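Local coordinates for aminoglycoside 6'-n-acetyltransferase (Salmonella choleraesuis, PDB 2VBQ), which transfers an acetyl group from acetyl-CoA to the 6'-amino group of aminoglycoside antibiotics, thereby conferring resistance to them, at residues R38-P43 / G100-P105. Residues are numbered along the deposited sequence; the frame is centred on the assembly and turned at random.
Sequences RKQLWP and GIFVLP
Gly100 brings its alpha carbon up to the six-membered ring of Trp42, 3.9 Å from CH2 to CA, at an oblique angle. Trp42, a substrate-binding residue, also has Leu41 CD2 over the rim of one indole face, while its own CE3 lies over the rim of the guanidinium of Arg38, which is salt-bridged to Asp79 and Asp53. Ile101 turns its side chain from the helix, and the CD1 methyl of Leu41 packs against its backbone carbonyl, 3.7 Å from Ile101 O. Phe102 forms the middle of the contact. Its CB meets Leu41 CB at 3.7 Å as the two side chains run past each other in opposite senses. CG anti to the backbone N (chi1 172°) brings the ring to the backbone of Gln40 and Leu41, with Leu41 N over the rim of one face and Phe102 CZ 3.9 Å from Gln40 CB. Beyond the strand, Leu104 CD2 lies 3.4 Å from Gln40 OE1, a van der Waals contact; Gln40 NE2 is hydrogen-bonded to Gly36 O. In this GNAT fold the last turn of helix 31-41 thus packs on the end of strand 95-103, with Phe77 of strand 73-83 touching both Leu41 and Phe102, while Ile101 and Val103 bind the bisubstrate inhibitor through their backbone N atoms and pack against helix 112-126.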
ATOM      1  N   ARG A  38       4.951   6.387  20.461  1.00 15.36           N
ATOM      2  CA  ARG A  38       3.903   6.172  19.462  1.00 16.19           C
ATOM      3  C   ARG A  38       2.646   7.006  19.731  1.00 16.94           C
ATOM      4  O   ARG A  38       1.987   7.498  18.805  1.00 15.92           O
ATOM      5  CB  ARG A  38       3.569   4.680  19.389  1.00 16.59           C
ATOM      6  CG  ARG A  38       3.078   4.229  18.021  1.00 19.33           C
ATOM      7  CD  ARG A  38       3.085   2.750  18.045  1.00 22.92           C
ATOM      8  NE  ARG A  38       2.760   2.085  16.793  1.00 24.45           N
ATOM      9  CZ  ARG A  38       1.606   1.472  16.545  1.00 26.15           C
ATOM     10  NH1 ARG A  38       0.632   1.481  17.451  1.00 24.97           N
ATOM     11  NH2 ARG A  38       1.430   0.850  15.382  1.00 26.57           N
ATOM     12  N   LYS A  39       2.325   7.185  21.010  1.00 17.93           N
ATOM     13  CA  LYS A  39       1.159   7.969  21.390  1.00 19.06           C
ATOM     14  C   LYS A  39       1.366   9.453  21.105  1.00 19.10           C
ATOM     15  O   LYS A  39       0.391  10.226  21.045  1.00 19.66           O
ATOM     16  CB  LYS A  39       0.814   7.719  22.865  1.00 18.99           C
ATOM     17  CG  LYS A  39       0.263   6.323  23.080  1.00 23.32           C
ATOM     18  CD  LYS A  39       0.456   5.796  24.503  1.00 25.92           C
ATOM     19  CE  LYS A  39      -0.746   4.968  24.899  1.00 29.11           C
ATOM     20  NZ  LYS A  39      -0.363   3.615  25.416  1.00 29.57           N
ATOM     21  N   GLN A  40       2.625   9.859  20.935  1.00 18.29           N
ATOM     22  CA  GLN A  40       2.911  11.232  20.553  1.00 18.71           C
ATOM     23  C   GLN A  40       2.902  11.429  19.036  1.00 19.49           C
ATOM     24  O   GLN A  40       2.548  12.505  18.555  1.00 19.44           O
ATOM     25  CB  GLN A  40       4.222  11.720  21.151  1.00 18.54           C
ATOM     26  CG  GLN A  40       4.256  11.678  22.671  1.00 17.67           C
ATOM     27  CD  GLN A  40       5.636  12.006  23.232  1.00 18.38           C
ATOM     28  OE1 GLN A  40       6.095  13.159  23.144  1.00 15.15           O
ATOM     29  NE2 GLN A  40       6.307  10.985  23.813  1.00 14.66           N
ATOM     30  N   LEU A  41       3.279  10.404  18.275  1.00 19.44           N
ATOM     31  CA  LEU A  41       3.157  10.506  16.828  1.00 21.07           C
ATOM     32  C   LEU A  41       1.668  10.522  16.431  1.00 22.58           C
ATOM     33  O   LEU A  41       1.239  11.340  15.596  1.00 22.51           O
ATOM     34  CB  LEU A  41       3.896   9.376  16.093  1.00 20.63           C
ATOM     35  CG  LEU A  41       3.716   9.329  14.565  1.00 20.41           C
ATOM     36  CD1 LEU A  41       4.193  10.632  13.881  1.00 20.98           C
ATOM     37  CD2 LEU A  41       4.415   8.115  13.974  1.00 19.96           C
ATOM     38  N   TRP A  42       0.904   9.621  17.048  1.00 23.67           N
ATOM     39  CA  TRP A  42      -0.505   9.442  16.753  1.00 26.00           C
ATOM     40  C   TRP A  42      -1.336   9.667  18.034  1.00 28.81           C
ATOM     41  O   TRP A  42      -1.774   8.699  18.666  1.00 28.59           O
ATOM     42  CB  TRP A  42      -0.736   8.027  16.179  1.00 24.37           C
ATOM     43  CG  TRP A  42      -0.141   7.798  14.807  1.00 22.52           C
ATOM     44  CD1 TRP A  42      -0.362   8.552  13.689  1.00 21.94           C
ATOM     45  CD2 TRP A  42       0.736   6.721  14.393  1.00 21.97           C
ATOM     46  NE1 TRP A  42       0.340   8.040  12.624  1.00 21.79           N
ATOM     47  CE2 TRP A  42       1.014   6.917  13.018  1.00 21.33           C
ATOM     48  CE3 TRP A  42       1.332   5.633  15.058  1.00 20.67           C
ATOM     49  CZ2 TRP A  42       1.849   6.053  12.281  1.00 22.00           C
ATOM     50  CZ3 TRP A  42       2.179   4.775  14.326  1.00 21.82           C
ATOM     51  CH2 TRP A  42       2.421   4.996  12.947  1.00 21.83           C
ATOM     52  N   PRO A  43      -1.538  10.948  18.438  1.00 32.13           N
ATOM     53  CA  PRO A  43      -2.376  11.175  19.622  1.00 35.53           C
ATOM     54  C   PRO A  43      -3.814  10.734  19.330  1.00 38.86           C
ATOM     55  O   PRO A  43      -4.299  10.936  18.212  1.00 39.51           O
ATOM     56  CB  PRO A  43      -2.314  12.696  19.842  1.00 35.64           C
ATOM     57  CG  PRO A  43      -1.295  13.235  18.908  1.00 34.18           C
ATOM     58  CD  PRO A  43      -1.056  12.204  17.838  1.00 32.36           C
ATOM     59  N   GLY A 100       5.736   4.250   9.966  1.00 11.17           N
ATOM     60  CA  GLY A 100       5.654   5.424  10.863  1.00 10.84           C
ATOM     61  C   GLY A 100       7.038   5.835  11.323  1.00 10.98           C
ATOM     62  O   GLY A 100       7.898   4.984  11.513  1.00 11.41           O
ATOM     63  N   ILE A 101       7.255   7.132  11.509  1.00 10.10           N
ATOM     64  CA  ILE A 101       8.512   7.619  12.039  1.00 10.71           C
ATOM     65  C   ILE A 101       8.266   8.919  12.818  1.00 11.13           C
ATOM     66  O   ILE A 101       7.505   9.802  12.374  1.00 12.09           O
ATOM     67  CB  ILE A 101       9.610   7.773  10.940  1.00 10.22           C
ATOM     68  CG1 ILE A 101      10.995   7.948  11.577  1.00 12.18           C
ATOM     69  CG2 ILE A 101       9.245   8.919   9.946  1.00 10.75           C
ATOM     70  CD1 ILE A 101      12.158   7.580  10.699  1.00 13.08           C
ATOM     71  N   PHE A 102       8.929   9.022  13.964  1.00 11.34           N
ATOM     72  CA  PHE A 102       8.761  10.156  14.867  1.00 11.21           C
ATOM     73  C   PHE A 102      10.002  10.322  15.713  1.00 10.58           C
ATOM     74  O   PHE A 102      10.523   9.343  16.257  1.00 11.21           O
ATOM     75  CB  PHE A 102       7.532   9.942  15.770  1.00 11.37           C
ATOM     76  CG  PHE A 102       7.387  10.991  16.868  1.00 11.16           C
ATOM     77  CD1 PHE A 102       6.713  12.203  16.622  1.00 13.13           C
ATOM     78  CD2 PHE A 102       7.912  10.758  18.137  1.00 10.51           C
ATOM     79  CE1 PHE A 102       6.581  13.193  17.668  1.00 11.96           C
ATOM     80  CE2 PHE A 102       7.795  11.718  19.163  1.00 10.65           C
ATOM     81  CZ  PHE A 102       7.124  12.930  18.920  1.00 12.67           C
ATOM     82  N   VAL A 103      10.473  11.558  15.828  1.00  9.99           N
ATOM     83  CA  VAL A 103      11.583  11.902  16.712  1.00 10.07           C
ATOM     84  C   VAL A 103      11.100  13.042  17.599  1.00 11.01           C
ATOM     85  O   VAL A 103      10.437  13.960  17.098  1.00 11.68           O
ATOM     86  CB  VAL A 103      12.860  12.331  15.921  1.00  9.86           C
ATOM     87  CG1 VAL A 103      13.989  12.814  16.858  1.00  8.60           C
ATOM     88  CG2 VAL A 103      13.359  11.183  15.028  1.00 10.89           C
ATOM     89  N   LEU A 104      11.372  12.952  18.902  1.00 10.72           N
ATOM     90  CA  LEU A 104      10.924  13.999  19.838  1.00 11.68           C
ATOM     91  C   LEU A 104      11.416  15.372  19.380  1.00 12.05           C
ATOM     92  O   LEU A 104      12.570  15.491  18.941  1.00 10.91           O
ATOM     93  CB  LEU A 104      11.467  13.734  21.247  1.00 11.09           C
ATOM     94  CG  LEU A 104      10.788  12.600  22.026  1.00 12.52           C
ATOM     95  CD1 LEU A 104      11.605  12.236  23.235  1.00 10.28           C
ATOM     96  CD2 LEU A 104       9.383  12.979  22.435  1.00 10.51           C
ATOM     97  N   PRO A 105      10.553  16.404  19.490  1.00 13.00           N
ATOM     98  CA  PRO A 105      10.910  17.783  19.081  1.00 13.18           C
ATOM     99  C   PRO A 105      12.327  18.221  19.488  1.00 13.46           C
ATOM    100  O   PRO A 105      13.069  18.685  18.622  1.00 13.36           O
ATOM    101  CB  PRO A 105       9.808  18.634  19.721  1.00 13.67           C
ATOM    102  CG  PRO A 105       8.616  17.734  19.658  1.00 12.53           C
ATOM    103  CD  PRO A 105       9.157  16.336  19.978  1.00 12.49           C
TER